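Local coordinates for protein glutathione S-transferase domain (Xanthobacter autotrophicus, PDB 4HZ2) that binds glutathione and, as a member of the glutathione S-transferase family, probably catalyses transferase reactions that use this thiol, at residues Thr110-Trp115 with Pro176-Leu181; Val129-Lys134 with Ala190-Phe195; Val160-Leu165 with Gln199-Leu204. One frame throughout, in Å; residues are numbered along the deposited sequence.

How the interactions relate
All three contacts lie in the all-helical C-terminal domain of the glutathione S-transferase fold. Along the chain their segments alternate: the first halves of interactions 1, 2 and 3 come in that order, followed by the second halves in the same order. Interactions 1 and 2 share helix 107-137 but sit about 23 Å apart between centres, on opposite sides of the chain's centre. Interaction 3 joins helices 144-165 and 201-211, its centre about 16 Å from that of interaction 1 and about 18 Å from that of interaction 2. It touches both, through Trp115 against His164 and Val160, and through Phe195 against Trp200. Interaction 2 approaches the glutathione site, whereas interactions 1 and 3 reach the second subunit.

Interaction 1: residues Thr110-Trp115 with Pro176-Leu181; sequences TRVHEW and PTIADL
Val112 and Ala179 bring the two backbones together, their CA atoms 5.3 Å apart, where helix 107-137 passes the first turn of helix 178-187. The latter begins with a capping box, a well-known feature at the start of this core helix in the C-terminal domain of glutathione S-transferases. Thr177, at the N-cap, accepts from Ala179 N through its OG1 (3.2 Å). In return, Asp180 OD2 takes the Thr177 N-H at an N to OD2 distance of 2.9 Å, using the anti lone pair that faces away from OD1. Asp180 OD1 is itself held by Trp206 and the backbone of Leu171. Against this fixed turn Val112 sets both its methyl branches. With Val112 CG1 anti to the backbone N (chi1 168°), that methyl passes across the Ile178 side chain at about a right angle, 3.7 Å from Ile178 CG1. Val112 CG2 meets Thr177 tip to tip, 3.8 Å from Thr177 OG1. Cutting Val112 back to an alanine would probably open a gap beside Ile178 CG1 and strip apolar cover from the capping hydroxyl. Ile178 also packs on Leu92, Leu93 and Ala96 of helix 88-96, linking the turn to the N-terminal domain. One turn after Val112 on helix 107-137, Trp115 takes over: Ala179 CB lies oblique to its indole, 3.8 Å from Trp115 CB.

Interaction 2: residues Val129-Lys134 with Ala190-Phe195; sequences VARYLK and AEEADF
Arg131 and Glu192 lie side by side and point the same way, joined by a salt bridge from Arg131 NE to Glu192 OE1 of 2.8 Å. The N-H...O angle of 151° makes the bond somewhat bent, and OE1 also sits 23° out of the guanidinium plane. The arginine chain runs extended from a CG anti to its own backbone N (chi1 164°), which lays CG and CD along the glutamate CB and brings NE to OE1. A water bridges the same oxygen to the guanidinium: it accepts from Arg131 NH2 at 2.9 Å and donates to Glu192 OE1 at 2.7 Å, so that OE1 takes two donors. Behind these charges the backbones come very close, which the small side chains permit, with Ala130 CB 3.9 Å from Ala193 CB. Here Arg131 CA makes a CA-H...O contact of 3.4 Å to Glu192 O. A further bridge from Lys134 NZ to Asp194 OD2 is less certain, since the aspartate was modelled in two conformers. Farther out, Glu192 OE2 is fixed by Arg189 and by the backbone N of Leu222, while Arg131 NH2 also donates to Gly30 O. The short 3-10 turn that presents Glu192 is closed on Ala190 O, which Ala193 N and Phe195 N reach from opposite faces. Gly30 precedes the glutathione-binding Ser31, and the Arg131 side chain lies about 8 Å from the bound tripeptide; the arrangement is thus a second-shell polar network beside the glutathione site of a GST fold, tying its loop to the helical domain.

Interaction 3: residues Val160-Leu165 with Gln199-Leu204; sequences VMEQHL and QWPAVL
Glu162 and the first turn of helix 201-211 form the tight side of this contact. Both carboxylate oxygens of the glutamate take backbone N-H groups: Ala202 N donates to Glu162 OE2 at 3.0 Å, and Val203 N to Glu162 OE1 at the same length. Each approaches on the syn side, 19° and 30° out of the carboxylate plane respectively. A bend at chi2 (81°) turns the group onto the helix start, where its negative charge probably interacts favourably with the helix dipole. Pro201 crosses the glutamate at about a right angle, its CD 3.3 Å from Glu162 OE2. The indole of Trp200, at the N-cap position, presents its edge to Glu162 CB, 3.9 Å from Trp200 CD1, while its NE1 bonds to Asp159. This is a helix-to-helix junction of the all-helical C-terminal GST domain, in which the end of helix 144-165 receives the start of helix 201-211. Deeper in, Met161 CB packs 3.8 Å from Val203 CG2, and Met161 continues onto Leu183 and Thr187. Beyond Glu162 the fit is looser: Leu165 CB stands 4.0 Å from Ala202 CB, and a water donates to both Leu165 O and Ala202 O, bridging the two backbones.

Interaction 1: residues Thr110-Trp115 with Pro176-Leu181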
loop_
_atom_site.group_PDB
_atom_site.type_symbol
_atom_site.label_atom_id
_atom_site.label_comp_id
_atom_site.label_asym_id
_atom_site.label_seq_id
_atom_site.Cartn_x
_atom_site.Cartn_y
_atom_site.Cartn_z
ATOM N N THR B 110 -1.839 -13.565 5.871
ATOM C CA THR B 110 -1.517 -12.308 6.539
ATOM C C THR B 110 -0.067 -11.885 6.286
ATOM O O THR B 110 0.214 -10.689 6.045
ATOM C CB THR B 110 -1.828 -12.386 8.021
ATOM O OG1 THR B 110 -3.246 -12.382 8.161
ATOM C CG2 THR B 110 -1.259 -11.187 8.778
ATOM N N ARG B 111 0.852 -12.853 6.324
ATOM C CA ARG B 111 2.252 -12.535 5.993
ATOM C C ARG B 111 2.375 -12.002 4.572
ATOM O O ARG B 111 3.143 -11.056 4.318
ATOM C CB ARG B 111 3.188 -13.722 6.197
ATOM C CG ARG B 111 3.273 -14.153 7.650
ATOM C CD ARG B 111 3.795 -13.025 8.518
ATOM N NE ARG B 111 4.079 -13.501 9.871
ATOM C CZ ARG B 111 3.966 -12.746 10.957
ATOM N NH1 ARG B 111 3.590 -11.480 10.822
ATOM N NH2 ARG B 111 4.242 -13.263 12.160
ATOM N N VAL B 112 1.605 -12.595 3.642
ATOM C CA VAL B 112 1.580 -12.070 2.282
ATOM C C VAL B 112 1.088 -10.601 2.282
ATOM O O VAL B 112 1.701 -9.724 1.668
ATOM C CB VAL B 112 0.691 -12.908 1.325
ATOM C CG1 VAL B 112 0.473 -12.135 0.019
ATOM C CG2 VAL B 112 1.319 -14.258 1.040
ATOM N N HIS B 113 -0.050 -10.329 2.933
ATOM C CA HIS B 113 -0.566 -8.954 3.003
ATOM C C HIS B 113 0.476 -7.993 3.516
ATOM O O HIS B 113 0.604 -6.889 2.983
ATOM C CB HIS B 113 -1.816 -8.857 3.889
ATOM C CG HIS B 113 -2.983 -9.618 3.352
ATOM N ND1 HIS B 113 -3.938 -10.180 4.167
ATOM C CD2 HIS B 113 -3.397 -9.848 2.069
ATOM C CE1 HIS B 113 -4.872 -10.756 3.417
ATOM N NE2 HIS B 113 -4.558 -10.586 2.147
ATOM N N GLU B 114 1.184 -8.390 4.580
ATOM C CA GLU B 114 2.212 -7.510 5.171
ATOM C C GLU B 114 3.259 -7.100 4.145
ATOM O O GLU B 114 3.602 -5.920 4.031
ATOM C CB GLU B 114 2.873 -8.173 6.380
ATOM C CG GLU B 114 1.918 -8.378 7.530
ATOM C CD GLU B 114 2.570 -9.128 8.670
ATOM O OE1 GLU B 114 3.660 -9.712 8.424
ATOM O OE2 GLU B 114 1.996 -9.160 9.788
ATOM N N TRP B 115 3.765 -8.068 3.386
ATOM C CA TRP B 115 4.747 -7.735 2.358
ATOM C C TRP B 115 4.143 -6.847 1.258
ATOM O O TRP B 115 4.843 -5.985 0.707
ATOM C CB TRP B 115 5.372 -8.996 1.739
ATOM C CG TRP B 115 6.278 -9.703 2.644
ATOM C CD1 TRP B 115 6.150 -10.994 3.115
ATOM C CD2 TRP B 115 7.550 -9.225 3.127
ATOM N NE1 TRP B 115 7.240 -11.313 3.923
ATOM C CE2 TRP B 115 8.125 -10.263 3.894
ATOM C CE3 TRP B 115 8.261 -8.025 2.969
ATOM C CZ2 TRP B 115 9.344 -10.111 4.564
ATOM C CZ3 TRP B 115 9.512 -7.882 3.621
ATOM C CH2 TRP B 115 10.032 -8.936 4.401
ATOM N N PRO B 176 7.075 -19.972 -3.088
ATOM C CA PRO B 176 6.790 -18.657 -3.693
ATOM C C PRO B 176 5.303 -18.279 -3.619
ATOM O O PRO B 176 4.416 -19.156 -3.727
ATOM C CB PRO B 176 7.187 -18.849 -5.171
ATOM C CG PRO B 176 7.169 -20.324 -5.396
ATOM C CD PRO B 176 7.460 -20.997 -4.079
ATOM N N THR B 177 5.044 -16.982 -3.470
ATOM C CA THR B 177 3.678 -16.462 -3.402
ATOM C C THR B 177 3.651 -15.134 -4.131
ATOM O O THR B 177 4.701 -14.654 -4.609
ATOM C CB THR B 177 3.201 -16.227 -1.941
ATOM O OG1 THR B 177 4.061 -15.252 -1.324
ATOM C CG2 THR B 177 3.177 -17.540 -1.114
ATOM N N ILE B 178 2.477 -14.492 -4.199
ATOM C CA ILE B 178 2.426 -13.145 -4.785
ATOM C C ILE B 178 3.243 -12.121 -3.988
ATOM O O ILE B 178 3.545 -11.041 -4.508
ATOM C CB ILE B 178 0.985 -12.622 -4.957
ATOM C CG1 ILE B 178 0.234 -12.580 -3.628
ATOM C CG2 ILE B 178 0.248 -13.464 -5.993
ATOM C CD1 ILE B 178 -1.082 -11.802 -3.705
ATOM N N ALA B 179 3.592 -12.425 -2.735
ATOM C CA ALA B 179 4.506 -11.506 -2.043
ATOM C C ALA B 179 5.848 -11.449 -2.788
ATOM O O ALA B 179 6.387 -10.355 -3.019
ATOM C CB ALA B 179 4.698 -11.934 -0.607
ATOM N N ASP B 180 6.385 -12.613 -3.189
ATOM C CA ASP B 180 7.631 -12.603 -3.963
ATOM C C ASP B 180 7.443 -11.852 -5.279
ATOM O O ASP B 180 8.299 -11.076 -5.690
ATOM C CB ASP B 180 8.186 -14.007 -4.210
ATOM C CG ASP B 180 8.328 -14.797 -2.934
ATOM O OD1 ASP B 180 9.324 -14.601 -2.171
ATOM O OD2 ASP B 180 7.409 -15.572 -2.619
ATOM N N LEU B 181 6.332 -12.107 -5.981
ATOM C CA LEU B 181 6.086 -11.408 -7.246
ATOM C C LEU B 181 6.047 -9.879 -7.049
ATOM O O LEU B 181 6.677 -9.144 -7.816
ATOM C CB LEU B 181 4.776 -11.881 -7.907
ATOM C CG LEU B 181 4.661 -13.357 -8.309
ATOM C CD1 LEU B 181 3.344 -13.655 -9.046
ATOM C CD2 LEU B 181 5.860 -13.759 -9.173
#

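Interaction 2: residues Val129-Lys134 with Ala190-Phe195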
loop_
_atom_site.group_PDB
_atom_site.type_symbol
_atom_site.label_atom_id
_atom_site.label_comp_id
_atom_site.label_asym_id
_atom_site.label_seq_id
_atom_site.Cartn_x
_atom_site.Cartn_y
_atom_site.Cartn_z
ATOM N N VAL B 129 10.492 4.648 -8.167
ATOM C CA VAL B 129 10.645 6.059 -8.495
ATOM C C VAL B 129 12.072 6.414 -8.943
ATOM O O VAL B 129 12.251 7.106 -9.952
ATOM C CB VAL B 129 10.163 6.956 -7.341
ATOM C CG1 VAL B 129 10.462 8.430 -7.628
ATOM C CG2 VAL B 129 8.667 6.719 -7.112
ATOM N N ALA B 130 13.089 5.939 -8.220
ATOM C CA ALA B 130 14.472 6.210 -8.628
ATOM C C ALA B 130 14.776 5.624 -10.014
ATOM O O ALA B 130 15.421 6.266 -10.843
ATOM C CB ALA B 130 15.471 5.678 -7.601
ATOM N N ARG B 131 14.310 4.404 -10.267
ATOM C CA ARG B 131 14.461 3.798 -11.607
ATOM C C ARG B 131 13.779 4.664 -12.693
ATOM O O ARG B 131 14.331 4.888 -13.781
ATOM C CB ARG B 131 13.938 2.361 -11.636
ATOM C CG ARG B 131 13.709 1.789 -13.046
ATOM C CD ARG B 131 13.437 0.304 -12.891
ATOM N NE ARG B 131 13.167 -0.465 -14.107
ATOM C CZ ARG B 131 11.968 -0.593 -14.664
ATOM N NH1 ARG B 131 10.934 0.089 -14.153
ATOM N NH2 ARG B 131 11.801 -1.385 -15.737
ATOM N N TYR B 132 12.584 5.162 -12.379
ATOM C CA TYR B 132 11.850 6.015 -13.293
ATOM C C TYR B 132 12.607 7.313 -13.609
ATOM O O TYR B 132 12.830 7.673 -14.770
ATOM C CB TYR B 132 10.475 6.314 -12.716
ATOM C CG TYR B 132 9.601 7.111 -13.647
ATOM C CD1 TYR B 132 9.025 6.515 -14.764
ATOM C CD2 TYR B 132 9.362 8.454 -13.423
ATOM C CE1 TYR B 132 8.224 7.243 -15.623
ATOM C CE2 TYR B 132 8.571 9.192 -14.279
ATOM C CZ TYR B 132 8.004 8.580 -15.374
ATOM O OH TYR B 132 7.213 9.312 -16.220
ATOM N N LEU B 133 13.083 7.982 -12.556
ATOM C CA LEU B 133 13.766 9.260 -12.741
ATOM C C LEU B 133 15.134 9.108 -13.407
ATOM O O LEU B 133 15.479 9.920 -14.254
ATOM C CB LEU B 133 13.903 10.027 -11.422
ATOM C CG LEU B 133 12.594 10.365 -10.699
ATOM C CD1 LEU B 133 12.883 10.989 -9.338
ATOM C CD2 LEU B 133 11.696 11.279 -11.537
ATOM N N LYS B 134 15.906 8.084 -13.022
ATOM C CA LYS B 134 17.279 7.882 -13.541
ATOM C C LYS B 134 17.333 7.214 -14.912
ATOM O O LYS B 134 18.079 7.638 -15.807
ATOM C CB LYS B 134 18.096 7.003 -12.608
ATOM C CG LYS B 134 18.473 7.615 -11.280
ATOM C CD LYS B 134 19.198 6.561 -10.462
ATOM C CE LYS B 134 19.572 7.093 -9.097
ATOM N NZ LYS B 134 20.769 7.978 -9.188
ATOM N N ALA B 190 16.700 -3.464 -9.993
ATOM C CA ALA B 190 17.186 -2.455 -9.048
ATOM C C ALA B 190 18.440 -1.731 -9.563
ATOM O O ALA B 190 18.712 -0.587 -9.165
ATOM C CB ALA B 190 17.458 -3.108 -7.699
ATOM N N GLU B 191 19.216 -2.382 -10.434
ATOM C CA GLU B 191 20.393 -1.728 -11.010
ATOM C C GLU B 191 20.016 -0.420 -11.721
ATOM O O GLU B 191 20.800 0.532 -11.762
ATOM C CB GLU B 191 21.143 -2.673 -11.955
ATOM C CG GLU B 191 20.392 -2.941 -13.261
ATOM C CD GLU B 191 20.991 -4.063 -14.089
ATOM O OE1 GLU B 191 20.272 -5.055 -14.350
ATOM O OE2 GLU B 191 22.175 -3.955 -14.479
ATOM N N GLU B 192 18.819 -0.372 -12.296
ATOM C CA GLU B 192 18.346 0.845 -12.982
ATOM C C GLU B 192 17.952 1.963 -12.014
ATOM O O GLU B 192 17.741 3.116 -12.429
ATOM C CB GLU B 192 17.207 0.526 -13.987
ATOM C CG GLU B 192 17.710 -0.295 -15.160
ATOM C CD GLU B 192 16.616 -0.836 -16.052
ATOM O OE1 GLU B 192 15.452 -0.886 -15.644
ATOM O OE2 GLU B 192 16.934 -1.241 -17.185
ATOM N N ALA B 193 17.884 1.624 -10.726
ATOM C CA ALA B 193 17.638 2.599 -9.676
ATOM C C ALA B 193 18.947 2.895 -8.942
ATOM O O ALA B 193 18.938 3.502 -7.879
ATOM C CB ALA B 193 16.578 2.086 -8.698
ATOM N N ASP B 194 20.056 2.445 -9.525
ATOM C CA ASP B 194 21.399 2.653 -8.981
ATOM C C ASP B 194 21.621 1.901 -7.663
ATOM O O ASP B 194 22.376 2.367 -6.778
ATOM C CB ASP B 194 21.716 4.146 -8.835
ATOM C CG ASP B 194 22.311 4.754 -10.110
ATOM O OD1 ASP B 194 22.425 4.059 -11.141
ATOM O OD2 ASP B 194 22.677 5.944 -10.074
ATOM N N PHE B 195 20.986 0.725 -7.542
ATOM C CA PHE B 195 21.269 -0.184 -6.433
ATOM C C PHE B 195 22.063 -1.389 -6.922
ATOM O O PHE B 195 21.684 -2.054 -7.885
ATOM C CB PHE B 195 19.980 -0.668 -5.727
ATOM C CG PHE B 195 19.255 0.419 -4.988
ATOM C CD1 PHE B 195 19.674 0.828 -3.722
ATOM C CD2 PHE B 195 18.161 1.043 -5.561
ATOM C CE1 PHE B 195 18.999 1.840 -3.051
ATOM C CE2 PHE B 195 17.473 2.033 -4.901
ATOM C CZ PHE B 195 17.899 2.450 -3.646
HETATM O O HOH W 1 14.066 -2.779 -17.003
#

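Interaction 3: residues Val160-Leu165 with Gln199-Leu204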
loop_
_atom_site.group_PDB
_atom_site.type_symbol
_atom_site.label_atom_id
_atom_site.label_comp_id
_atom_site.label_asym_id
_atom_site.label_seq_id
_atom_site.Cartn_x
_atom_site.Cartn_y
_atom_site.Cartn_z
ATOM N N VAL B 160 15.608 -4.629 4.872
ATOM C CA VAL B 160 14.518 -5.400 5.482
ATOM C C VAL B 160 14.408 -6.743 4.726
ATOM O O VAL B 160 14.310 -7.819 5.308
ATOM C CB VAL B 160 13.164 -4.640 5.426
ATOM C CG1 VAL B 160 11.998 -5.571 5.753
ATOM C CG2 VAL B 160 13.153 -3.450 6.378
ATOM N N MET B 161 14.436 -6.668 3.404
ATOM C CA MET B 161 14.322 -7.882 2.588
ATOM C C MET B 161 15.512 -8.797 2.857
ATOM O O MET B 161 15.360 -9.994 2.988
ATOM C CB MET B 161 14.251 -7.495 1.115
ATOM C CG MET B 161 12.958 -6.765 0.798
ATOM S SD MET B 161 12.942 -6.265 -0.933
ATOM C CE MET B 161 12.938 -7.887 -1.744
ATOM N N GLU B 162 16.698 -8.213 2.939
ATOM C CA GLU B 162 17.931 -8.987 3.189
ATOM C C GLU B 162 17.864 -9.734 4.516
ATOM O O GLU B 162 18.256 -10.910 4.603
ATOM C CB GLU B 162 19.164 -8.071 3.133
ATOM C CG GLU B 162 20.494 -8.764 3.474
ATOM C CD GLU B 162 21.022 -9.530 2.269
ATOM O OE1 GLU B 162 20.426 -9.393 1.174
ATOM O OE2 GLU B 162 22.024 -10.257 2.384
ATOM N N GLN B 163 17.368 -9.059 5.544
ATOM C CA GLN B 163 17.302 -9.629 6.888
ATOM C C GLN B 163 16.406 -10.880 6.856
ATOM O O GLN B 163 16.694 -11.903 7.477
ATOM C CB GLN B 163 16.712 -8.569 7.839
ATOM C CG GLN B 163 16.845 -8.831 9.323
ATOM C CD GLN B 163 15.802 -9.810 9.834
ATOM O OE1 GLN B 163 14.688 -9.910 9.303
ATOM N NE2 GLN B 163 16.159 -10.542 10.867
ATOM N N HIS B 164 15.304 -10.804 6.108
ATOM C CA HIS B 164 14.397 -11.920 6.062
ATOM C C HIS B 164 14.978 -13.044 5.182
ATOM O O HIS B 164 14.968 -14.216 5.559
ATOM C CB HIS B 164 13.043 -11.486 5.475
ATOM C CG HIS B 164 12.111 -12.640 5.268
ATOM N ND1 HIS B 164 11.150 -13.004 6.197
ATOM C CD2 HIS B 164 12.042 -13.560 4.270
ATOM C CE1 HIS B 164 10.522 -14.090 5.771
ATOM N NE2 HIS B 164 11.060 -14.459 4.617
ATOM N N LEU B 165 15.465 -12.681 3.996
ATOM C CA LEU B 165 15.874 -13.670 2.991
ATOM C C LEU B 165 17.222 -14.344 3.306
ATOM O O LEU B 165 17.605 -15.334 2.681
ATOM C CB LEU B 165 15.930 -13.008 1.613
ATOM C CG LEU B 165 14.499 -12.712 1.064
ATOM C CD1 LEU B 165 14.513 -11.706 -0.085
ATOM C CD2 LEU B 165 13.718 -13.957 0.626
ATOM N N GLN B 199 25.517 -6.039 -3.007
ATOM C CA GLN B 199 25.589 -5.577 -1.613
ATOM C C GLN B 199 24.466 -6.115 -0.713
ATOM O O GLN B 199 24.491 -5.899 0.521
ATOM C CB GLN B 199 25.598 -4.049 -1.559
ATOM C CG GLN B 199 26.703 -3.430 -2.384
ATOM C CD GLN B 199 28.064 -3.917 -1.932
ATOM O OE1 GLN B 199 28.830 -4.461 -2.724
ATOM N NE2 GLN B 199 28.354 -3.756 -0.640
ATOM N N TRP B 200 23.489 -6.795 -1.321
ATOM C CA TRP B 200 22.410 -7.475 -0.599
ATOM C C TRP B 200 22.349 -8.907 -1.117
ATOM O O TRP B 200 21.434 -9.270 -1.864
ATOM C CB TRP B 200 21.048 -6.777 -0.835
ATOM C CG TRP B 200 20.976 -5.397 -0.186
ATOM C CD1 TRP B 200 20.576 -5.119 1.087
ATOM C CD2 TRP B 200 21.328 -4.132 -0.784
ATOM N NE1 TRP B 200 20.656 -3.758 1.333
ATOM C CE2 TRP B 200 21.104 -3.128 0.198
ATOM C CE3 TRP B 200 21.805 -3.746 -2.051
ATOM C CZ2 TRP B 200 21.348 -1.759 -0.045
ATOM C CZ3 TRP B 200 22.032 -2.373 -2.299
ATOM C CH2 TRP B 200 21.800 -1.398 -1.290
ATOM N N PRO B 201 23.320 -9.729 -0.724
ATOM C CA PRO B 201 23.496 -11.010 -1.383
ATOM C C PRO B 201 22.321 -11.959 -1.214
ATOM O O PRO B 201 22.092 -12.783 -2.100
ATOM C CB PRO B 201 24.787 -11.581 -0.740
ATOM C CG PRO B 201 25.026 -10.754 0.483
ATOM C CD PRO B 201 24.411 -9.407 0.214
ATOM N N ALA B 202 21.624 -11.905 -0.076
ATOM C CA ALA B 202 20.436 -12.758 0.119
ATOM C C ALA B 202 19.313 -12.285 -0.808
ATOM O O ALA B 202 18.567 -13.104 -1.352
ATOM C CB ALA B 202 19.970 -12.783 1.571
ATOM N N VAL B 203 19.173 -10.975 -0.983
ATOM C CA VAL B 203 18.210 -10.456 -1.968
ATOM C C VAL B 203 18.603 -10.890 -3.384
ATOM O O VAL B 203 17.748 -11.312 -4.168
ATOM C CB VAL B 203 18.052 -8.921 -1.893
ATOM C CG1 VAL B 203 17.061 -8.447 -2.943
ATOM C CG2 VAL B 203 17.592 -8.525 -0.485
ATOM N N LEU B 204 19.892 -10.820 -3.713
ATOM C CA LEU B 204 20.352 -11.202 -5.058
ATOM C C LEU B 204 20.019 -12.670 -5.311
ATOM O O LEU B 204 19.521 -13.035 -6.394
ATOM C CB LEU B 204 21.849 -10.948 -5.235
ATOM C CG LEU B 204 22.495 -11.319 -6.570
ATOM C CD1 LEU B 204 21.779 -10.593 -7.693
ATOM C CD2 LEU B 204 23.994 -10.992 -6.567
HETATM O O HOH W 2 17.965 -15.628 -0.306
#